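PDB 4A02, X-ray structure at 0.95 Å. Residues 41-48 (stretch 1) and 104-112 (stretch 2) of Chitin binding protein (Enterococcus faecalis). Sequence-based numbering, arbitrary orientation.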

# COMPACT_ATOMS: atom_id res chain seq x y z
N THR A 41 -11.55 0.77 -6.78
CA THR A 41 -12.07 -0.08 -5.73
C THR A 41 -11.55 0.49 -4.43
O THR A 41 -10.34 0.44 -4.18
CB THR A 41 -11.62 -1.53 -5.90
OG1 THR A 41 -12.07 -2.04 -7.14
CG2 THR A 41 -12.20 -2.43 -4.82
N PHE A 42 -12.44 1.04 -3.60
CA PHE A 42 -12.07 1.61 -2.32
C PHE A 42 -13.15 1.23 -1.30
O PHE A 42 -13.82 2.10 -0.75
CB PHE A 42 -11.89 3.10 -2.41
CG PHE A 42 -10.71 3.56 -3.24
CD1 PHE A 42 -9.46 3.67 -2.66
CD2 PHE A 42 -10.84 3.86 -4.57
CE1 PHE A 42 -8.37 4.07 -3.41
CE2 PHE A 42 -9.75 4.26 -5.30
CZ PHE A 42 -8.50 4.37 -4.73
N ILE A 43 -13.29 -0.06 -1.04
CA ILE A 43 -14.38 -0.57 -0.24
C ILE A 43 -14.00 -0.50 1.24
O ILE A 43 -12.96 -1.01 1.65
CB ILE A 43 -14.70 -2.02 -0.63
CG1 ILE A 43 -15.06 -2.15 -2.12
CG2 ILE A 43 -15.75 -2.63 0.28
CD1 ILE A 43 -14.90 -3.54 -2.65
N THR A 44 -14.86 0.15 2.02
CA THR A 44 -14.56 0.30 3.44
C THR A 44 -14.38 -1.05 4.09
O THR A 44 -15.16 -1.99 3.88
CB THR A 44 -15.67 1.09 4.12
OG1 THR A 44 -15.60 2.39 3.54
CG2 THR A 44 -15.50 1.18 5.62
N GLY A 45 -13.29 -1.17 4.86
CA GLY A 45 -12.93 -2.40 5.50
C GLY A 45 -12.28 -3.43 4.64
O GLY A 45 -11.96 -4.52 5.12
N LYS A 46 -12.06 -3.08 3.38
CA LYS A 46 -11.47 -3.97 2.41
C LYS A 46 -10.39 -3.28 1.59
O LYS A 46 -10.10 -3.65 0.48
CB LYS A 46 -12.51 -4.60 1.48
CG LYS A 46 -13.54 -5.42 2.33
CD LYS A 46 -14.15 -6.52 1.63
CE LYS A 46 -14.93 -7.28 2.76
NZ LYS A 46 -14.35 -8.59 3.26
N LEU A 47 -9.79 -2.22 2.17
CA LEU A 47 -8.71 -1.53 1.43
C LEU A 47 -7.47 -2.40 1.38
O LEU A 47 -6.85 -2.58 0.33
CB LEU A 47 -8.38 -0.18 2.10
CG LEU A 47 -9.51 0.86 2.06
CD1 LEU A 47 -8.92 2.18 2.57
CD2 LEU A 47 -10.12 0.99 0.71
N ALA A 48 -7.02 -2.93 2.52
CA ALA A 48 -5.74 -3.66 2.52
C ALA A 48 -5.80 -4.93 1.69
O ALA A 48 -4.79 -5.32 1.10
CB ALA A 48 -5.32 -3.93 3.94
N GLN A 104 -10.27 0.41 14.08
CA GLN A 104 -11.47 0.27 13.31
C GLN A 104 -11.10 -0.00 11.84
O GLN A 104 -10.01 0.38 11.39
CB GLN A 104 -12.34 1.52 13.36
CG GLN A 104 -12.95 1.77 14.71
CD GLN A 104 -13.78 3.00 14.80
OE1 GLN A 104 -13.70 3.95 13.97
NE2 GLN A 104 -14.65 3.08 15.77
N PRO A 105 -12.01 -0.59 11.08
CA PRO A 105 -11.70 -0.89 9.68
C PRO A 105 -11.33 0.39 8.90
O PRO A 105 -11.87 1.48 9.10
CB PRO A 105 -13.03 -1.51 9.18
CG PRO A 105 -13.65 -2.09 10.40
CD PRO A 105 -13.36 -1.09 11.50
N LEU A 106 -10.42 0.22 7.93
CA LEU A 106 -9.97 1.31 7.11
C LEU A 106 -11.06 1.80 6.17
O LEU A 106 -11.72 1.05 5.50
CB LEU A 106 -8.75 0.92 6.29
CG LEU A 106 -7.49 0.59 7.08
CD1 LEU A 106 -6.41 0.05 6.14
CD2 LEU A 106 -6.95 1.77 7.87
N ASP A 107 -11.18 3.13 6.06
CA ASP A 107 -12.15 3.80 5.23
C ASP A 107 -11.43 4.91 4.48
O ASP A 107 -10.77 5.72 5.11
CB ASP A 107 -13.29 4.33 6.09
CG ASP A 107 -14.42 4.98 5.33
OD1 ASP A 107 -14.23 5.50 4.22
OD2 ASP A 107 -15.56 4.96 5.92
N ILE A 108 -11.51 4.92 3.15
CA ILE A 108 -10.77 5.90 2.36
C ILE A 108 -11.17 7.33 2.70
O ILE A 108 -10.36 8.24 2.46
CB ILE A 108 -10.87 5.60 0.85
CG1 ILE A 108 -9.74 6.21 0.03
CG2 ILE A 108 -12.26 5.99 0.31
CD1 ILE A 108 -8.39 5.67 0.31
N LYS A 109 -12.34 7.56 3.25
CA LYS A 109 -12.72 8.92 3.62
C LYS A 109 -11.79 9.48 4.67
O LYS A 109 -11.72 10.70 4.86
CB LYS A 109 -14.16 8.96 4.17
CG LYS A 109 -14.36 8.47 5.63
CD LYS A 109 -15.83 8.43 6.08
CE LYS A 109 -16.11 7.78 7.41
NZ LYS A 109 -17.43 7.79 8.01
N ASN A 110 -11.10 8.61 5.42
CA ASN A 110 -10.18 9.01 6.48
C ASN A 110 -8.76 9.27 5.99
O ASN A 110 -7.87 9.45 6.82
CB ASN A 110 -10.18 7.97 7.58
CG ASN A 110 -11.51 7.87 8.26
OD1 ASN A 110 -12.20 8.86 8.44
ND2 ASN A 110 -11.89 6.63 8.62
N PHE A 111 -8.58 9.32 4.68
CA PHE A 111 -7.30 9.54 4.01
C PHE A 111 -7.35 10.83 3.20
O PHE A 111 -8.41 11.21 2.69
CB PHE A 111 -6.93 8.41 3.08
CG PHE A 111 -6.67 7.05 3.66
CD1 PHE A 111 -7.62 6.30 4.30
CD2 PHE A 111 -5.40 6.47 3.50
CE1 PHE A 111 -7.38 5.02 4.74
CE2 PHE A 111 -5.13 5.19 3.97
CZ PHE A 111 -6.13 4.47 4.60
N ASP A 112 -6.18 11.42 3.02
CA ASP A 112 -5.94 12.45 2.01
C ASP A 112 -5.14 11.85 0.88
O ASP A 112 -4.20 11.09 1.10
CB ASP A 112 -5.14 13.62 2.58
CG ASP A 112 -5.87 14.41 3.69
OD1 ASP A 112 -7.11 14.50 3.62
OD2 ASP A 112 -5.19 14.89 4.60
O HOH W 1 -13.42 3.13 1.93
O HOH W 2 -18.03 3.34 4.22

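Two segments distant in sequence can pack with few direct polar bonds when an apolar centre is accompanied by a well-placed backbone hydrogen bond and by water. The contact between residues 41-48 and 104-112 of this chitin binding protein is a compact example, burying 425 Å² with both sides summed.

Its centre is Leu 47, a buried residue whose CA-to-CB bond points toward the second stretch. In its m,t rotamer it places CD1 in a pocket lined by three side chains: CD1 of Leu 47 lies 3.9 Å from CB of Leu 106, 4.2 Å from CD1 of Ile 108 and 3.9 Å from CE1 of Phe 111. CD1 of Leu 47 reaches the backbone as well, 3.8 Å from N of Ile 108. These are ordinary van der Waals separations, and the gain comes from removing hydrocarbon surface from water. Phe 111 adds little covered area of its own. Two of these partners are linked in their own backbone: N of Phe 111 donates to O of Ile 108 at 3.0 Å, where the 3-10 segment at residues 108-110 gives way to a strand.

Ile 108 also serves a second apolar pairing. CG1 of Ile 108 lies 3.7 Å from CD1 of Phe 42, meeting the aromatic ring obliquely, and the CA-to-CB bonds of both residues point toward the opposing stretch. Ile 108 thus joins the leucine pocket to the phenylalanine.

Beside this apolar cluster the backbones draw close. Ile 43 to Lys 46 form a type II beta turn, closed by a 2.8 Å hydrogen bond from N of Lys 46 to O of Ile 43. The turn presents N of Gly 45 to O of Leu 106, and the resulting hydrogen bond, 2.8 Å long and nearly straight at 171°, is the only direct one between the stretches. O of Leu 106 also receives a CA-H...O contact from CA of Thr 44, at 3.6 Å. Gly 45 has a phi of 78°, a value that favours glycine, and CA of Gly 45 approaches CB of Pro 105 to 3.8 Å. An ideal CB on Gly 45 would lie 3.6 Å from CB of Pro 105, close but not a clash, so the positive phi is the clearer reason that glycine suits this position.

At the polar edge, water takes over. OG1 of Thr 44 and OD1 of Asp 107 are 3.5 Å apart, but the angle is too poor for a hydrogen bond. Instead, water 1 donates to O of Phe 42 at 2.9 Å, accepts from N of Ile 108 at 2.9 Å and bonds to OG1 of Thr 44 at 2.8 Å, linking backbone and side chain across the gap. Water 2 lies 2.7 Å from OG1 of Thr 44 and donates a weak bond to OD2 of Asp 107 at 3.4 Å. Asp 107 also braces its own stretch, with OD1 of Asp 107 accepting from N of Lys 109 at 3.0 Å.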